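Local coordinates for sensor protein (Bacteroides thetaiotaomicron, PDB 2X7X) that binds beta-D-fructose with this periplasmic sensor domain of a hybrid two-component system, whose full-length protein is probably a histidine kinase and transcription regulator, at residues I68-A73 against R95-D100; T103-A108 against P266-M271; D54-M59 against T77-E82. All coordinates share one frame; numbering follows the deposited sequence.

Interaction 1: residues I68-A73 against R95-D100; sequences ISANEA and RKILSD. With FRU (beta-D-fructofuranose), chain E.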
loop_
_atom_site.group_PDB
_atom_site.type_symbol
_atom_site.label_atom_id
_atom_site.label_comp_id
_atom_site.label_asym_id
_atom_site.label_seq_id
_atom_site.Cartn_x
_atom_site.Cartn_y
_atom_site.Cartn_z
ATOM N N ILE A 68 15.177 3.644 23.548
ATOM C CA ILE A 68 15.405 5.086 23.436
ATOM C C ILE A 68 15.721 5.552 22.013
ATOM O O ILE A 68 16.418 4.875 21.249
ATOM C CB ILE A 68 16.521 5.591 24.420
ATOM C CG1 ILE A 68 16.655 7.114 24.351
ATOM C CG2 ILE A 68 17.852 4.939 24.120
ATOM C CD1 ILE A 68 17.644 7.706 25.306
ATOM N N SER A 69 15.203 6.730 21.686
ATOM C CA SER A 69 15.593 7.470 20.498
ATOM C C SER A 69 16.311 8.759 20.922
ATOM O O SER A 69 15.670 9.726 21.339
ATOM C CB SER A 69 14.362 7.767 19.638
ATOM O OG SER A 69 14.612 8.866 18.775
ATOM N N ALA A 70 17.641 8.767 20.797
ATOM C CA ALA A 70 18.499 9.832 21.356
ATOM C C ALA A 70 18.378 11.210 20.687
ATOM O O ALA A 70 18.848 11.406 19.565
ATOM C CB ALA A 70 19.954 9.369 21.370
ATOM N N ASN A 71 17.784 12.165 21.405
ATOM C CA ASN A 71 17.460 13.508 20.883
ATOM C C ASN A 71 18.581 14.181 20.107
ATOM O O ASN A 71 18.372 14.675 19.002
ATOM C CB ASN A 71 16.994 14.430 22.008
ATOM C CG ASN A 71 16.531 15.782 21.500
ATOM O OD1 ASN A 71 15.542 15.876 20.787
ATOM N ND2 ASN A 71 17.233 16.834 21.883
ATOM N N GLU A 72 19.757 14.226 20.718
ATOM C CA GLU A 72 20.973 14.625 20.048
ATOM C C GLU A 72 21.990 13.586 20.454
ATOM O O GLU A 72 21.868 13.011 21.527
ATOM C CB GLU A 72 21.414 16.019 20.480
ATOM C CG GLU A 72 20.345 17.072 20.272
ATOM C CD GLU A 72 20.876 18.484 20.288
ATOM O OE1 GLU A 72 20.403 19.285 21.120
ATOM O OE2 GLU A 72 21.763 18.802 19.467
ATOM N N ALA A 73 22.980 13.341 19.601
ATOM C CA ALA A 73 23.923 12.235 19.794
ATOM C C ALA A 73 24.872 12.418 20.975
ATOM O O ALA A 73 24.953 11.556 21.854
ATOM C CB ALA A 73 24.717 11.982 18.516
ATOM N N ARG A 95 17.333 7.288 16.017
ATOM C CA ARG A 95 18.498 8.124 16.280
ATOM C C ARG A 95 19.553 7.339 17.044
ATOM O O ARG A 95 19.225 6.384 17.738
ATOM C CB ARG A 95 18.101 9.365 17.047
ATOM C CG ARG A 95 16.974 10.076 16.394
ATOM C CD ARG A 95 16.867 11.506 16.834
ATOM N NE ARG A 95 15.694 12.106 16.206
ATOM C CZ ARG A 95 15.188 13.287 16.525
ATOM N NH1 ARG A 95 15.734 14.041 17.479
ATOM N NH2 ARG A 95 14.119 13.702 15.886
ATOM N N LYS A 96 20.815 7.733 16.887
ATOM C CA LYS A 96 21.955 6.998 17.454
ATOM C C LYS A 96 22.690 7.822 18.524
ATOM O O LYS A 96 22.436 9.018 18.697
ATOM C CB LYS A 96 22.990 6.670 16.364
ATOM C CG LYS A 96 22.609 5.696 15.261
ATOM C CD LYS A 96 23.604 5.915 14.118
ATOM C CE LYS A 96 23.400 4.999 12.942
ATOM N NZ LYS A 96 24.201 5.462 11.757
ATOM N N ILE A 97 23.627 7.167 19.210
ATOM C CA ILE A 97 24.576 7.841 20.095
ATOM C C ILE A 97 25.980 7.696 19.515
ATOM O O ILE A 97 26.143 7.229 18.381
ATOM C CB ILE A 97 24.511 7.313 21.548
ATOM C CG1 ILE A 97 24.756 5.804 21.599
ATOM C CG2 ILE A 97 23.179 7.676 22.190
ATOM C CD1 ILE A 97 24.996 5.261 22.993
ATOM N N LEU A 98 26.991 8.086 20.286
ATOM C CA LEU A 98 28.357 8.135 19.777
ATOM C C LEU A 98 29.293 7.070 20.346
ATOM O O LEU A 98 30.510 7.220 20.299
ATOM C CB LEU A 98 28.939 9.541 19.966
ATOM C CG LEU A 98 28.158 10.661 19.268
ATOM C CD1 LEU A 98 28.816 12.002 19.505
ATOM C CD2 LEU A 98 27.974 10.377 17.760
ATOM N N SER A 99 28.728 5.991 20.870
ATOM C CA SER A 99 29.522 4.864 21.331
ATOM C C SER A 99 28.744 3.584 21.118
ATOM O O SER A 99 27.621 3.614 20.619
ATOM C CB SER A 99 29.886 5.013 22.801
ATOM O OG SER A 99 28.728 4.919 23.600
ATOM N N ASP A 100 29.342 2.465 21.513
ATOM C CA ASP A 100 28.812 1.137 21.202
ATOM C C ASP A 100 28.256 0.489 22.459
ATOM O O ASP A 100 28.077 -0.727 22.529
ATOM C CB ASP A 100 29.920 0.266 20.602
ATOM C CG ASP A 100 31.086 0.032 21.569
ATOM O OD1 ASP A 100 31.310 0.836 22.506
ATOM O OD2 ASP A 100 31.792 -0.971 21.376
HETATM C C1 FRU E . 9.765 12.232 14.237
HETATM C C2 FRU E . 10.831 12.860 13.357
HETATM C C3 FRU E . 10.627 12.529 11.881
HETATM C C4 FRU E . 12.051 12.331 11.400
HETATM C C5 FRU E . 12.666 11.616 12.595
HETATM C C6 FRU E . 14.186 11.720 12.706
HETATM O O1 FRU E . 9.782 12.846 15.523
HETATM O O2 FRU E . 10.847 14.271 13.602
HETATM O O3 FRU E . 9.906 13.548 11.173
HETATM O O4 FRU E . 12.127 11.578 10.185
HETATM O O5 FRU E . 12.090 12.302 13.710
HETATM O O6 FRU E . 14.644 10.900 13.799
HETATM O O HOH W 1 18.703 6.275 20.282
HETATM O O HOH W 2 20.927 11.377 17.696
#
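With CG of Arg-95 anti to the carbonyl carbon (chi1 -51°) and the chain extended from CG to NE, the aliphatic part of this side chain passes the hydroxyl of Ser-69 and the carbonyl of Ala-70 and carries the guanidinium to the bound sugar. Its CB packs 3.3 Å from Ala-70 O, and CG lies 3.6 Å from OG of Ser-69. The hydroxyl of Ser-69, anti to its own backbone N (chi1 158°), is hydrogen-bonded to Asp-94, which also binds the fructose. At the end of the chain, NH1 donates to Asn-71 O over 3.1 Å, in the carbonyl plane on a lone pair, though the N-H is bent to 136°. NE gives a straighter bond to O6 of the fructose at 2.9 Å, and NH2 a longer one to the ring oxygen O5 at 3.3 Å. Arginine suits the place because one flat group can bond a sugar and a backbone carbonyl at once, and together these bonds are likely to limit its rotation. Both loops leave the C-terminal ends of neighbouring parallel strands, 65-68 and 90-93, where type I periplasmic binding proteins form their ligand cleft. Farther from the sugar, small alanines let the loops come close: Ala-70 CB lies 3.7 Å from Ile-97 CG2, and Ala-73 CB touches Leu-98 CD2. Two waters bridge the backbones, one joining Ile-68 and Ala-70 to Arg-95, the other Ala-70 to Lys-96.

Interaction 2: residues T103-A108 against P266-M271; sequences TAYIGA and PKETVM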
loop_
_atom_site.group_PDB
_atom_site.type_symbol
_atom_site.label_atom_id
_atom_site.label_comp_id
_atom_site.label_asym_id
_atom_site.label_seq_id
_atom_site.Cartn_x
_atom_site.Cartn_y
_atom_site.Cartn_z
ATOM N N THR A 103 22.635 -2.401 23.651
ATOM C CA THR A 103 22.421 -3.815 23.352
ATOM C C THR A 103 22.155 -4.072 21.860
ATOM O O THR A 103 22.742 -4.981 21.257
ATOM C CB THR A 103 21.268 -4.386 24.186
ATOM O OG1 THR A 103 21.382 -3.924 25.542
ATOM C CG2 THR A 103 21.286 -5.902 24.143
ATOM N N ALA A 104 21.257 -3.279 21.274
ATOM C CA ALA A 104 20.892 -3.442 19.866
ATOM C C ALA A 104 20.409 -2.152 19.225
ATOM O O ALA A 104 19.826 -1.286 19.881
ATOM C CB ALA A 104 19.838 -4.548 19.702
ATOM N N TYR A 105 20.664 -2.039 17.928
ATOM C CA TYR A 105 20.225 -0.891 17.141
ATOM C C TYR A 105 19.214 -1.336 16.093
ATOM O O TYR A 105 19.414 -2.344 15.417
ATOM C CB TYR A 105 21.421 -0.205 16.465
ATOM C CG TYR A 105 21.020 0.880 15.487
ATOM C CD1 TYR A 105 20.395 2.054 15.929
ATOM C CD2 TYR A 105 21.243 0.730 14.119
ATOM C CE1 TYR A 105 20.000 3.047 15.030
ATOM C CE2 TYR A 105 20.859 1.724 13.209
ATOM C CZ TYR A 105 20.243 2.880 13.673
ATOM O OH TYR A 105 19.863 3.862 12.776
ATOM N N ILE A 106 18.120 -0.591 15.978
ATOM C CA ILE A 106 17.218 -0.757 14.834
ATOM C C ILE A 106 16.817 0.588 14.221
ATOM O O ILE A 106 16.489 1.545 14.929
ATOM C CB ILE A 106 15.974 -1.591 15.186
ATOM C CG1 ILE A 106 15.150 -1.867 13.925
ATOM C CG2 ILE A 106 15.155 -0.898 16.259
ATOM C CD1 ILE A 106 13.890 -2.682 14.161
ATOM N N GLY A 107 16.841 0.648 12.897
ATOM C CA GLY A 107 16.446 1.865 12.188
ATOM C C GLY A 107 16.692 1.807 10.700
ATOM O O GLY A 107 17.190 0.811 10.190
ATOM N N ALA A 108 16.336 2.874 9.995
ATOM C CA ALA A 108 16.575 2.941 8.565
ATOM C C ALA A 108 17.832 3.763 8.305
ATOM O O ALA A 108 18.165 4.630 9.107
ATOM C CB ALA A 108 15.386 3.536 7.875
ATOM N N PRO A 266 19.614 -10.117 16.056
ATOM C CA PRO A 266 20.636 -9.284 15.433
ATOM C C PRO A 266 20.908 -8.073 16.309
ATOM O O PRO A 266 19.981 -7.492 16.865
ATOM C CB PRO A 266 19.995 -8.868 14.107
ATOM C CG PRO A 266 18.519 -8.900 14.372
ATOM C CD PRO A 266 18.290 -9.955 15.418
ATOM N N LYS A 267 22.176 -7.716 16.452
ATOM C CA LYS A 267 22.569 -6.525 17.199
ATOM C C LYS A 267 22.276 -5.295 16.359
ATOM O O LYS A 267 22.077 -4.202 16.888
ATOM C CB LYS A 267 24.051 -6.576 17.580
ATOM C CG LYS A 267 24.908 -7.450 16.664
ATOM C CD LYS A 267 24.738 -8.941 17.007
ATOM C CE LYS A 267 24.728 -9.792 15.743
ATOM N NZ LYS A 267 24.029 -11.107 15.912
ATOM N N GLU A 268 22.238 -5.486 15.046
ATOM C CA GLU A 268 21.891 -4.404 14.151
ATOM C C GLU A 268 20.851 -4.810 13.101
ATOM O O GLU A 268 21.044 -5.759 12.343
ATOM C CB GLU A 268 23.147 -3.827 13.515
ATOM C CG GLU A 268 22.944 -2.430 12.985
ATOM C CD GLU A 268 24.190 -1.587 13.070
ATOM O OE1 GLU A 268 24.979 -1.764 14.031
ATOM O OE2 GLU A 268 24.366 -0.738 12.174
ATOM N N THR A 269 19.737 -4.089 13.096
ATOM C CA THR A 269 18.695 -4.289 12.116
ATOM C C THR A 269 18.488 -3.008 11.323
ATOM O O THR A 269 18.055 -1.977 11.861
ATOM C CB THR A 269 17.378 -4.714 12.773
ATOM O OG1 THR A 269 17.615 -5.845 13.620
ATOM C CG2 THR A 269 16.332 -5.078 11.711
ATOM N N VAL A 270 18.815 -3.080 10.041
ATOM C CA VAL A 270 18.633 -1.951 9.143
ATOM C C VAL A 270 17.354 -2.117 8.316
ATOM O O VAL A 270 17.154 -3.145 7.665
ATOM C CB VAL A 270 19.871 -1.730 8.236
ATOM C CG1 VAL A 270 20.360 -3.045 7.637
ATOM C CG2 VAL A 270 19.564 -0.709 7.136
ATOM N N MET A 271 16.498 -1.100 8.361
ATOM C CA MET A 271 15.233 -1.087 7.615
ATOM C C MET A 271 15.349 -0.287 6.312
ATOM O O MET A 271 16.209 0.582 6.174
ATOM C CB MET A 271 14.105 -0.537 8.488
ATOM C CG MET A 271 14.033 -1.188 9.856
ATOM S SD MET A 271 12.631 -0.682 10.881
ATOM C CE MET A 271 13.119 0.920 11.548
HETATM O O HOH W 3 18.798 -4.895 15.824
#
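Tyr-105 and Gly-107 bond through their backbones to Lys-267, Thr-269 and Met-271, pairing strands 104-108 and 268-271 in parallel with axes 4.4 Å apart. Tyr-105 N donates to Lys-267 O and Thr-269 N to Tyr-105 O; next, Gly-107 N reaches Thr-269 O. The last bond, from Met-271 N to Gly-107 O, is 2.7 Å long. CA-H...O contacts accompany these bonds, among them Ile-106 CA to Thr-269 O. A water adds a polar bridge at the start of the pairing, donating to Tyr-105 O and Pro-266 O and lying 2.7 Å from OG1 of Thr-269; the beta-branched threonine suits a strand and offers this hydroxyl.

Side-chain contacts differ between the two faces. On the face of Ile-106, Thr-269 and Met-271, Ile-106 CG1 lies beside Thr-269 CB at 3.8 Å, while its CD1 approaches Met-271 SD at 4.0 Å. The methionine chain bends at chi3 (-79°), which places CE 3.5 Å from Gly-107 CA. An alanine here would probably open a gap beside Ile-106 and Gly-107, leaving the end of the isoleucine side chain less firmly packed. On the other face Glu-268 CG meets the edge of the Tyr-105 ring at CD2, 3.8 Å away, while Gly-107 N lies above one ring face, offset toward the rim. Glycine fits, since a CB here would probably come too near the tyrosine OH.

A last parallel strand, reached after the chain has passed through the other domain, completes the sheet as in type I periplasmic binding proteins. Strand 268-271 thus forms one border of the six-stranded parallel sheet; strand 104-108 has strand 90-93 on its other side, and helix 249-260 covers Ala-104 and Ile-106.

Interaction 3: residues D54-M59 against T77-E82; sequences DVHYFM and TPIVEE
Segments 54-59 and 77-82, of helices 48-60 and 73-85, run almost parallel past Val-55 and Ile-79, their axes 6° apart in direction and 10.4 Å apart at closest approach. That spacing leaves the contact to side chains. Val-55 CB, pointing toward the other helix, lies 3.7 Å from CG2 of Ile-79, and both valine methyls lie within 4 Å of that CG2. The isoleucine places it there with CG2 anti to its own backbone N. Compact beta-branched residues suit such an apolar touch.

Toward solvent the contact turns polar. His-56 brings NE2 to 3.4 Å from OE2 of Glu-82, a weak hydrogen bond bent to 138°. The carboxylate oxygen sits at the edge of the imidazole near its plane, and the two flat groups are 14° apart. The extended glutamate chain can span the space between the helices, and its charge would probably favour a protonated histidine. Met-59 crosses Glu-82 at about a right angle, its CE 4.0 Å from OE2.

Two helices side by side on a parallel sheet are the alpha/beta layering of this fold: Val-55 and Phe-58 rest on Leu-66 of strand 65-68, Val-80 packs on Ile-68, and Phe-58 reaches strand 38-43.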
loop_
_atom_site.group_PDB
_atom_site.type_symbol
_atom_site.label_atom_id
_atom_site.label_comp_id
_atom_site.label_asym_id
_atom_site.label_seq_id
_atom_site.Cartn_x
_atom_site.Cartn_y
_atom_site.Cartn_z
ATOM N N ASP A 54 13.788 11.323 31.884
ATOM C CA ASP A 54 13.036 10.126 31.516
ATOM C C ASP A 54 13.883 8.851 31.633
ATOM O O ASP A 54 13.397 7.824 32.109
ATOM C CB ASP A 54 12.425 10.261 30.113
ATOM C CG ASP A 54 11.464 11.451 29.992
ATOM O OD1 ASP A 54 10.637 11.678 30.901
ATOM O OD2 ASP A 54 11.531 12.166 28.976
ATOM N N VAL A 55 15.148 8.914 31.226
ATOM C CA VAL A 55 16.021 7.743 31.371
ATOM C C VAL A 55 16.300 7.439 32.851
ATOM O O VAL A 55 16.180 6.290 33.280
ATOM C CB VAL A 55 17.335 7.845 30.535
ATOM C CG1 VAL A 55 18.193 6.593 30.711
ATOM C CG2 VAL A 55 17.019 8.030 29.072
ATOM N N HIS A 56 16.637 8.465 33.631
ATOM C CA HIS A 56 16.835 8.289 35.077
ATOM C C HIS A 56 15.595 7.700 35.752
ATOM O O HIS A 56 15.721 6.803 36.590
ATOM C CB HIS A 56 17.277 9.590 35.765
ATOM C CG HIS A 56 18.667 10.025 35.407
ATOM N ND1 HIS A 56 19.062 11.346 35.431
ATOM C CD2 HIS A 56 19.750 9.317 35.003
ATOM C CE1 HIS A 56 20.332 11.434 35.067
ATOM N NE2 HIS A 56 20.771 10.216 34.801
ATOM N N TYR A 57 14.414 8.188 35.362
ATOM C CA TYR A 57 13.127 7.663 35.831
ATOM C C TYR A 57 12.972 6.161 35.563
ATOM O O TYR A 57 12.580 5.395 36.449
ATOM C CB TYR A 57 11.977 8.437 35.176
ATOM C CG TYR A 57 10.587 7.939 35.524
ATOM C CD1 TYR A 57 9.761 8.661 36.390
ATOM C CD2 TYR A 57 10.090 6.754 34.971
ATOM C CE1 TYR A 57 8.476 8.206 36.710
ATOM C CE2 TYR A 57 8.817 6.288 35.286
ATOM C CZ TYR A 57 8.016 7.015 36.153
ATOM O OH TYR A 57 6.754 6.542 36.450
ATOM N N PHE A 58 13.268 5.752 34.335
ATOM C CA PHE A 58 13.158 4.352 33.952
ATOM C C PHE A 58 14.195 3.480 34.667
ATOM O O PHE A 58 13.967 2.289 34.902
ATOM C CB PHE A 58 13.257 4.201 32.429
ATOM C CG PHE A 58 11.998 4.613 31.683
ATOM C CD1 PHE A 58 10.752 4.084 32.029
ATOM C CD2 PHE A 58 12.067 5.503 30.610
ATOM C CE1 PHE A 58 9.594 4.458 31.332
ATOM C CE2 PHE A 58 10.923 5.879 29.909
ATOM C CZ PHE A 58 9.685 5.355 30.265
ATOM N N MET A 59 15.328 4.084 35.017
ATOM C CA MET A 59 16.370 3.407 35.790
ATOM C C MET A 59 15.981 3.227 37.263
ATOM O O MET A 59 16.247 2.180 37.851
ATOM C CB MET A 59 17.686 4.168 35.685
ATOM C CG MET A 59 18.547 3.770 34.501
ATOM S SD MET A 59 19.901 4.921 34.169
ATOM C CE MET A 59 20.192 5.661 35.787
ATOM N N THR A 77 24.799 10.534 24.974
ATOM C CA THR A 77 25.738 9.412 25.062
ATOM C C THR A 77 26.048 9.020 26.517
ATOM O O THR A 77 25.815 7.876 26.895
ATOM C CB THR A 77 27.030 9.651 24.224
ATOM O OG1 THR A 77 26.686 9.719 22.836
ATOM C CG2 THR A 77 28.042 8.518 24.427
ATOM N N PRO A 78 26.536 9.965 27.347
ATOM C CA PRO A 78 26.796 9.572 28.744
ATOM C C PRO A 78 25.579 8.911 29.409
ATOM O O PRO A 78 25.716 7.875 30.082
ATOM C CB PRO A 78 27.155 10.897 29.437
ATOM C CG PRO A 78 26.798 11.993 28.455
ATOM C CD PRO A 78 26.868 11.382 27.099
ATOM N N ILE A 79 24.400 9.481 29.176
ATOM C CA ILE A 79 23.171 8.989 29.786
ATOM C C ILE A 79 22.785 7.567 29.354
ATOM O O ILE A 79 22.285 6.788 30.158
ATOM C CB ILE A 79 22.020 9.999 29.614
ATOM C CG1 ILE A 79 22.083 11.044 30.723
ATOM C CG2 ILE A 79 20.659 9.310 29.691
ATOM C CD1 ILE A 79 23.107 12.136 30.528
ATOM N N VAL A 80 23.018 7.214 28.097
ATOM C CA VAL A 80 22.738 5.841 27.674
ATOM C C VAL A 80 23.801 4.872 28.222
ATOM O O VAL A 80 23.484 3.730 28.587
ATOM C CB VAL A 80 22.547 5.721 26.128
ATOM C CG1 VAL A 80 22.531 4.275 25.674
ATOM C CG2 VAL A 80 21.261 6.382 25.712
ATOM N N GLU A 81 25.054 5.333 28.288
ATOM C CA GLU A 81 26.144 4.529 28.849
ATOM C C GLU A 81 25.877 4.111 30.300
ATOM O O GLU A 81 26.097 2.949 30.657
ATOM C CB GLU A 81 27.485 5.245 28.711
ATOM C CG GLU A 81 28.125 5.050 27.341
ATOM C CD GLU A 81 29.331 5.948 27.093
ATOM O OE1 GLU A 81 30.028 5.727 26.082
ATOM O OE2 GLU A 81 29.581 6.876 27.900
ATOM N N GLU A 82 25.375 5.045 31.112
ATOM C CA GLU A 82 24.907 4.731 32.468
ATOM C C GLU A 82 23.952 3.548 32.478
ATOM O O GLU A 82 24.229 2.529 33.120
ATOM C CB GLU A 82 24.214 5.924 33.108
ATOM C CG GLU A 82 25.116 7.097 33.382
ATOM C CD GLU A 82 24.356 8.242 34.007
ATOM O OE1 GLU A 82 24.828 9.403 33.912
ATOM O OE2 GLU A 82 23.277 7.972 34.594
#

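Overall arrangement
Following the chain from the N terminus, helix 48-60 is the first element in these contacts, followed by strand 65-68, its loop and helix 73-85; interaction 3 closes this helix-strand-helix passage when 54-59 meets 77-82. Interaction 1 starts within that passage, at 68-73, and closes only at 95-100 beyond strand 90-93, so the two cross. They also touch: Thr-77 and Glu-81 of helix 73-85 probably hydrogen-bond to Leu-98 and Ser-99. Interaction 2 follows in series. Its loop takes in five of the six strands of the other sheet. Lys-96 packs on Tyr-105, joining interactions 1 and 2, whereas interactions 2 and 3 do not touch. Together they tie helices, sugar-binding loops and border strand to one sheet.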